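Local coordinates for protein fatty acid CoA ligase (Marinactinospora thermotolerans, PDB 6SQ8) that belongs to the ANL clan of AMP-binding enzymes, carries a separate C-terminal domain, and binds adenosine monophosphate, at residues A41-G46 with Q71-H76; V422-V427 with R477-T482. One frame throughout, in Å; residues are numbered along the deposited sequence.

How the contacts relate
The two contacts lie on opposite sides of the chain's centre, with their own centres about 43 Å apart and their nearest atoms about 23 Å apart, and they share no element. Contact 1 is buried and joins the ends of two helices in the large N-terminal family region. Contact 2, only partly buried, packs a loop against an outer strand of the C-terminal domain. In neither does a hydrogen bond cross between the segments: each rests on an isoleucine of its own. I73 of contact 1 meets a leucine and a threonine where two helices end, whereas I479 of contact 2 spreads over alanines and a peptide group.

Contact 1: A41-G46 with Q71-H76; sequences ALTEAG and QAIGCH
I73, just past the end of helix 61-72, packs against L42 and T43 in the last turn of helix 28-44. At the root of its side chain, I73 CB lies 4.2 Å from T43 OG1. The methyl I73 CG2 comes closer to the same hydroxyl oxygen, 3.9 Å from T43 OG1, a van der Waals contact in which the two side chains pass alongside each other, pointing opposite ways. The other branch starts with CG1 turned to the side flanked by both backbone neighbours, N and C (chi1 74°), and then runs extended, carrying the tip, I73 CD1, to 3.7 Å from L42 CB. L42 is thus touched at the base of its side chain, which also packs on V70 of helix 61-72 and on L124 of strand 122-125. Helix 61-72 joins the neighbouring parallel strands 52-56 and 76-79 in a beta-alpha-beta crossover, and I73 stands at the turn into the second strand. Both helices end in Schellman motifs, with G46 and G74 at positive phi; G46 N bonds T43 O at 3.0 Å, and G74 N likewise bonds Q71 O. R149, from a loop, touches T43 and donates through NE to I73 O.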
ATOM      1  N   ALA A  41      29.611   2.328   6.368  1.00 39.61           N
ATOM      2  CA  ALA A  41      29.823   3.450   5.470  1.00 39.98           C
ATOM      3  C   ALA A  41      28.978   4.672   5.872  1.00 43.34           C
ATOM      4  O   ALA A  41      29.449   5.811   5.798  1.00 44.02           O
ATOM      5  CB  ALA A  41      29.517   3.023   4.057  1.00 40.25           C
ATOM      6  N   LEU A  42      27.717   4.434   6.264  1.00 48.63           N
ATOM      7  CA  LEU A  42      26.767   5.515   6.634  1.00 49.69           C
ATOM      8  C   LEU A  42      27.183   6.127   7.979  1.00 49.36           C
ATOM      9  O   LEU A  42      27.082   7.341   8.166  1.00 44.59           O
ATOM     10  CB  LEU A  42      25.346   4.943   6.732  1.00 49.09           C
ATOM     11  CG  LEU A  42      24.660   4.570   5.425  1.00 48.41           C
ATOM     12  CD1 LEU A  42      23.508   3.618   5.688  1.00 53.55           C
ATOM     13  CD2 LEU A  42      24.149   5.804   4.715  1.00 48.69           C
ATOM     14  N   THR A  43      27.601   5.256   8.911  1.00 49.14           N
ATOM     15  CA  THR A  43      28.116   5.650  10.215  1.00 53.82           C
ATOM     16  C   THR A  43      29.306   6.585   9.991  1.00 55.65           C
ATOM     17  O   THR A  43      29.268   7.732  10.446  1.00 56.95           O
ATOM     18  CB  THR A  43      28.454   4.416  11.072  1.00 58.44           C
ATOM     19  OG1 THR A  43      27.288   4.067  11.827  1.00 57.21           O
ATOM     20  CG2 THR A  43      29.627   4.596  12.015  1.00 62.65           C
ATOM     21  N   GLU A  44      30.303   6.098   9.233  1.00 58.84           N
ATOM     22  CA  GLU A  44      31.565   6.808   8.961  1.00 56.96           C
ATOM     23  C   GLU A  44      31.313   8.148   8.273  1.00 51.81           C
ATOM     24  O   GLU A  44      32.092   9.052   8.436  1.00 60.21           O
ATOM     25  CB  GLU A  44      32.513   5.992   8.079  1.00 61.32           C
ATOM     26  CG  GLU A  44      33.145   4.796   8.767  1.00 70.82           C
ATOM     27  CD  GLU A  44      33.825   5.026  10.104  1.00 77.69           C
ATOM     28  OE1 GLU A  44      33.871   4.067  10.907  1.00 82.17           O
ATOM     29  OE2 GLU A  44      34.270   6.166  10.341  1.00 81.90           O
ATOM     30  N   ALA A  45      30.237   8.268   7.499  1.00 52.26           N
ATOM     31  CA  ALA A  45      29.959   9.481   6.736  1.00 53.43           C
ATOM     32  C   ALA A  45      29.390  10.589   7.629  1.00 54.46           C
ATOM     33  O   ALA A  45      29.081  11.682   7.135  1.00 60.20           O
ATOM     34  CB  ALA A  45      29.016   9.163   5.599  1.00 56.77           C
ATOM     35  N   GLY A  46      29.186  10.297   8.923  1.00 53.73           N
ATOM     36  CA  GLY A  46      28.793  11.292   9.936  1.00 56.56           C
ATOM     37  C   GLY A  46      27.287  11.535  10.056  1.00 60.28           C
ATOM     38  O   GLY A  46      26.857  12.590  10.523  1.00 65.19           O
ATOM     39  N   GLN A  71      18.181   1.502   9.347  1.00 37.52           N
ATOM     40  CA  GLN A  71      17.416   1.251  10.570  1.00 37.41           C
ATOM     41  C   GLN A  71      18.350   0.732  11.670  1.00 37.05           C
ATOM     42  O   GLN A  71      18.250   1.159  12.813  1.00 39.73           O
ATOM     43  CB  GLN A  71      16.245   0.314  10.274  1.00 36.97           C
ATOM     44  CG  GLN A  71      15.104   1.020   9.532  1.00 36.33           C
ATOM     45  CD  GLN A  71      14.055   0.064   9.024  1.00 34.27           C
ATOM     46  OE1 GLN A  71      14.313  -1.120   8.820  1.00 33.95           O
ATOM     47  NE2 GLN A  71      12.852   0.571   8.823  1.00 33.60           N
ATOM     48  N   ALA A  72      19.254  -0.177  11.304  1.00 36.15           N
ATOM     49  CA  ALA A  72      20.258  -0.744  12.209  1.00 35.87           C
ATOM     50  C   ALA A  72      21.087   0.362  12.877  1.00 36.73           C
ATOM     51  O   ALA A  72      21.353   0.282  14.063  1.00 40.60           O
ATOM     52  CB  ALA A  72      21.152  -1.697  11.455  1.00 36.60           C
ATOM     53  N   ILE A  73      21.463   1.399  12.119  1.00 37.40           N
ATOM     54  CA  ILE A  73      22.322   2.488  12.638  1.00 37.11           C
ATOM     55  C   ILE A  73      21.461   3.565  13.316  1.00 40.20           C
ATOM     56  O   ILE A  73      21.891   4.720  13.460  1.00 42.17           O
ATOM     57  CB  ILE A  73      23.251   3.106  11.569  1.00 34.03           C
ATOM     58  CG1 ILE A  73      22.498   3.999  10.576  1.00 33.81           C
ATOM     59  CG2 ILE A  73      24.093   2.044  10.889  1.00 30.61           C
ATOM     60  CD1 ILE A  73      23.361   4.977   9.877  1.00 34.48           C
ATOM     61  N   GLY A  74      20.249   3.199  13.744  1.00 39.56           N
ATOM     62  CA  GLY A  74      19.430   4.080  14.562  1.00 36.88           C
ATOM     63  C   GLY A  74      18.888   5.285  13.806  1.00 34.92           C
ATOM     64  O   GLY A  74      18.445   6.224  14.427  1.00 34.69           O
ATOM     65  N   CYS A  75      18.856   5.232  12.470  1.00 38.00           N
ATOM     66  CA  CYS A  75      18.210   6.278  11.658  1.00 41.52           C
ATOM     67  C   CYS A  75      16.818   5.831  11.187  1.00 38.49           C
ATOM     68  O   CYS A  75      16.455   4.661  11.307  1.00 42.59           O
ATOM     69  CB  CYS A  75      19.087   6.635  10.466  1.00 45.31           C
ATOM     70  SG  CYS A  75      20.576   7.547  10.953  1.00 46.86           S
ATOM     71  N   HIS A  76      16.033   6.781  10.666  1.00 34.82           N
ATOM     72  CA  HIS A  76      14.737   6.464  10.095  1.00 33.67           C
ATOM     73  C   HIS A  76      14.789   6.565   8.566  1.00 35.29           C
ATOM     74  O   HIS A  76      15.179   7.584   7.994  1.00 35.95           O
ATOM     75  CB  HIS A  76      13.622   7.299  10.738  1.00 33.33           C
ATOM     76  CG  HIS A  76      13.654   8.764  10.496  1.00 35.08           C
ATOM     77  ND1 HIS A  76      14.043   9.663  11.478  1.00 36.76           N
ATOM     78  CD2 HIS A  76      13.274   9.502   9.431  1.00 38.17           C
ATOM     79  CE1 HIS A  76      13.927  10.897  11.015  1.00 38.25           C
ATOM     80  NE2 HIS A  76      13.462  10.826   9.758  1.00 40.16           N
TER

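Contact 2: V422-V427 with R477-T482; sequences VRAAAV and RSIPVT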
ATOM      1  N   VAL A 422     -19.596  -3.572 -17.988  1.00 28.08           N
ATOM      2  CA  VAL A 422     -18.869  -2.551 -17.241  1.00 26.84           C
ATOM      3  C   VAL A 422     -17.749  -3.233 -16.451  1.00 27.06           C
ATOM      4  O   VAL A 422     -17.985  -4.234 -15.747  1.00 25.39           O
ATOM      5  CB  VAL A 422     -19.819  -1.803 -16.292  1.00 26.98           C
ATOM      6  CG1 VAL A 422     -19.068  -0.832 -15.418  1.00 26.34           C
ATOM      7  CG2 VAL A 422     -20.955  -1.122 -17.034  1.00 28.26           C
ATOM      8  N   ARG A 423     -16.537  -2.664 -16.568  1.00 29.81           N
ATOM      9  CA  ARG A 423     -15.309  -3.149 -15.943  1.00 30.80           C
ATOM     10  C   ARG A 423     -14.961  -2.293 -14.707  1.00 28.87           C
ATOM     11  O   ARG A 423     -14.445  -2.832 -13.737  1.00 29.71           O
ATOM     12  CB  ARG A 423     -14.201  -3.149 -17.003  1.00 34.99           C
ATOM     13  CG  ARG A 423     -13.352  -4.404 -17.076  1.00 41.76           C
ATOM     14  CD  ARG A 423     -13.950  -5.534 -17.910  1.00 48.82           C
ATOM     15  NE  ARG A 423     -15.090  -6.158 -17.234  1.00 50.25           N
ATOM     16  CZ  ARG A 423     -15.910  -7.065 -17.757  1.00 45.72           C
ATOM     17  NH1 ARG A 423     -15.573  -7.721 -18.856  1.00 45.01           N
ATOM     18  NH2 ARG A 423     -17.069  -7.312 -17.165  1.00 45.79           N
ATOM     19  N   ALA A 424     -15.255  -0.983 -14.721  1.00 26.22           N
ATOM     20  CA  ALA A 424     -14.863  -0.071 -13.609  1.00 25.15           C
ATOM     21  C   ALA A 424     -15.779   1.141 -13.554  1.00 23.47           C
ATOM     22  O   ALA A 424     -16.397   1.475 -14.506  1.00 22.46           O
ATOM     23  CB  ALA A 424     -13.431   0.390 -13.782  1.00 25.18           C
ATOM     24  N   ALA A 425     -15.825   1.808 -12.404  1.00 24.04           N
ATOM     25  CA  ALA A 425     -16.653   2.990 -12.253  1.00 24.30           C
ATOM     26  C   ALA A 425     -16.118   3.890 -11.144  1.00 23.02           C
ATOM     27  O   ALA A 425     -15.691   3.426 -10.119  1.00 22.65           O
ATOM     28  CB  ALA A 425     -18.083   2.575 -11.978  1.00 25.84           C
ATOM     29  N   ALA A 426     -16.193   5.198 -11.377  1.00 24.34           N
ATOM     30  CA  ALA A 426     -15.920   6.202 -10.350  1.00 25.46           C
ATOM     31  C   ALA A 426     -17.139   7.111 -10.232  1.00 25.05           C
ATOM     32  O   ALA A 426     -17.493   7.744 -11.184  1.00 24.86           O
ATOM     33  CB  ALA A 426     -14.664   6.967 -10.684  1.00 23.43           C
ATOM     34  N   VAL A 427     -17.778   7.112  -9.062  1.00 28.66           N
ATOM     35  CA  VAL A 427     -18.968   7.913  -8.792  1.00 28.82           C
ATOM     36  C   VAL A 427     -18.589   9.047  -7.833  1.00 28.96           C
ATOM     37  O   VAL A 427     -17.977   8.823  -6.796  1.00 32.67           O
ATOM     38  CB  VAL A 427     -20.064   7.019  -8.197  1.00 28.46           C
ATOM     39  CG1 VAL A 427     -21.266   7.799  -7.721  1.00 27.96           C
ATOM     40  CG2 VAL A 427     -20.487   5.923  -9.158  1.00 28.76           C
ATOM     41  N   ARG A 477     -11.878   5.813 -21.022  1.00 35.43           N
ATOM     42  CA  ARG A 477     -11.003   4.689 -21.372  1.00 39.62           C
ATOM     43  C   ARG A 477     -10.452   4.060 -20.086  1.00 36.82           C
ATOM     44  O   ARG A 477     -10.307   2.840 -20.010  1.00 31.78           O
ATOM     45  CB  ARG A 477      -9.933   5.062 -22.400  1.00 48.71           C
ATOM     46  CG  ARG A 477      -8.905   6.096 -21.974  1.00 60.11           C
ATOM     47  CD  ARG A 477      -7.940   6.381 -23.118  1.00 62.30           C
ATOM     48  NE  ARG A 477      -7.180   5.197 -23.520  1.00 66.77           N
ATOM     49  CZ  ARG A 477      -7.449   4.420 -24.569  1.00 71.48           C
ATOM     50  NH1 ARG A 477      -8.474   4.686 -25.367  1.00 70.48           N
ATOM     51  NH2 ARG A 477      -6.680   3.373 -24.814  1.00 71.95           N
ATOM     52  N   SER A 478     -10.196   4.879 -19.064  1.00 35.58           N
ATOM     53  CA  SER A 478      -9.750   4.363 -17.758  1.00 34.34           C
ATOM     54  C   SER A 478     -10.084   5.344 -16.638  1.00 34.25           C
ATOM     55  O   SER A 478     -10.400   6.497 -16.889  1.00 34.78           O
ATOM     56  CB  SER A 478      -8.275   4.084 -17.778  1.00 33.98           C
ATOM     57  OG  SER A 478      -7.544   5.302 -17.752  1.00 31.02           O
ATOM     58  N   ILE A 479     -10.012   4.849 -15.400  1.00 34.87           N
ATOM     59  CA  ILE A 479     -10.190   5.690 -14.223  1.00 35.59           C
ATOM     60  C   ILE A 479      -8.821   6.246 -13.863  1.00 36.86           C
ATOM     61  O   ILE A 479      -7.879   5.477 -13.662  1.00 33.55           O
ATOM     62  CB  ILE A 479     -10.811   4.912 -13.051  1.00 35.38           C
ATOM     63  CG1 ILE A 479     -12.089   4.173 -13.447  1.00 37.95           C
ATOM     64  CG2 ILE A 479     -11.044   5.832 -11.871  1.00 37.31           C
ATOM     65  CD1 ILE A 479     -13.261   5.068 -13.790  1.00 37.55           C
ATOM     66  N   PRO A 480      -8.659   7.581 -13.761  1.00 40.58           N
ATOM     67  CA  PRO A 480      -7.372   8.168 -13.404  1.00 43.52           C
ATOM     68  C   PRO A 480      -6.989   7.752 -11.976  1.00 44.88           C
ATOM     69  O   PRO A 480      -7.850   7.676 -11.094  1.00 40.51           O
ATOM     70  CB  PRO A 480      -7.608   9.685 -13.488  1.00 43.18           C
ATOM     71  CG  PRO A 480      -9.087   9.823 -13.268  1.00 42.33           C
ATOM     72  CD  PRO A 480      -9.700   8.601 -13.929  1.00 43.38           C
ATOM     73  N   VAL A 481      -5.696   7.503 -11.774  1.00 47.59           N
ATOM     74  CA  VAL A 481      -5.174   7.082 -10.504  1.00 50.59           C
ATOM     75  C   VAL A 481      -4.204   8.153  -9.994  1.00 53.00           C
ATOM     76  O   VAL A 481      -3.547   8.833 -10.788  1.00 56.74           O
ATOM     77  CB  VAL A 481      -4.495   5.703 -10.603  1.00 52.16           C
ATOM     78  CG1 VAL A 481      -5.515   4.628 -10.920  1.00 53.11           C
ATOM     79  CG2 VAL A 481      -3.335   5.679 -11.596  1.00 51.36           C
ATOM     80  N   THR A 482      -4.122   8.275  -8.662  1.00 55.97           N
ATOM     81  CA  THR A 482      -3.107   9.077  -7.969  1.00 54.06           C
ATOM     82  C   THR A 482      -1.755   8.398  -8.170  1.00 60.01           C
ATOM     83  O   THR A 482      -1.691   7.262  -8.640  1.00 53.39           O
ATOM     84  CB  THR A 482      -3.452   9.250  -6.482  1.00 52.84           C
ATOM     85  OG1 THR A 482      -3.253   8.003  -5.821  1.00 49.83           O
ATOM     86  CG2 THR A 482      -4.864   9.742  -6.236  1.00 52.63           C
TER
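The flat group in this contact is the A425-A426 peptide, and I479 covers one of its faces. The methyl I479 CD1 sits above the plane, 3.8 Å from A426 N and 4.1 Å from A425 C, without any polar bond between them. On the other side of the plane the A425 methyl points away from the loop and packs on L416 and T417 of helix 409-418. The backbone of A426 bonds to A442 on the adjoining strand, and the next N-H along, that of V427, goes to OE2 of E413. The rest of I479 spreads along the strand. A chi1 of -52° swings I479 CG1 to the side of its own N, opposite the carbonyl carbon, and so to 4.0 Å from A424 CB. CG2, the other branch, approaches the methyl of A426, as does I479 CD1 at 3.9 Å from A426 CB. A424 and A426, two residues apart, therefore present their methyls to the same isoleucine. Strand 422-432 is an outer strand of the three-stranded mixed sheet of the C-terminal domain, antiparallel to 438-445, and it carries a classic beta bulge in which R423 and A424 both face V444. I479 touches V444 as well, so it reaches over the first two strands of the sheet. Helix 489-494 adds V492, which packs on A426 and on P480. Further along the loop, OG1 of T482 makes weak hydrogen bonds to the backbone N of A484 and K486, the latter lining the 1-ethanoyl-9H-pyrido[3,4-b]indole-3-carboxylic acid pocket; the I479 side chain itself is about 13 Å from adenosine monophosphate.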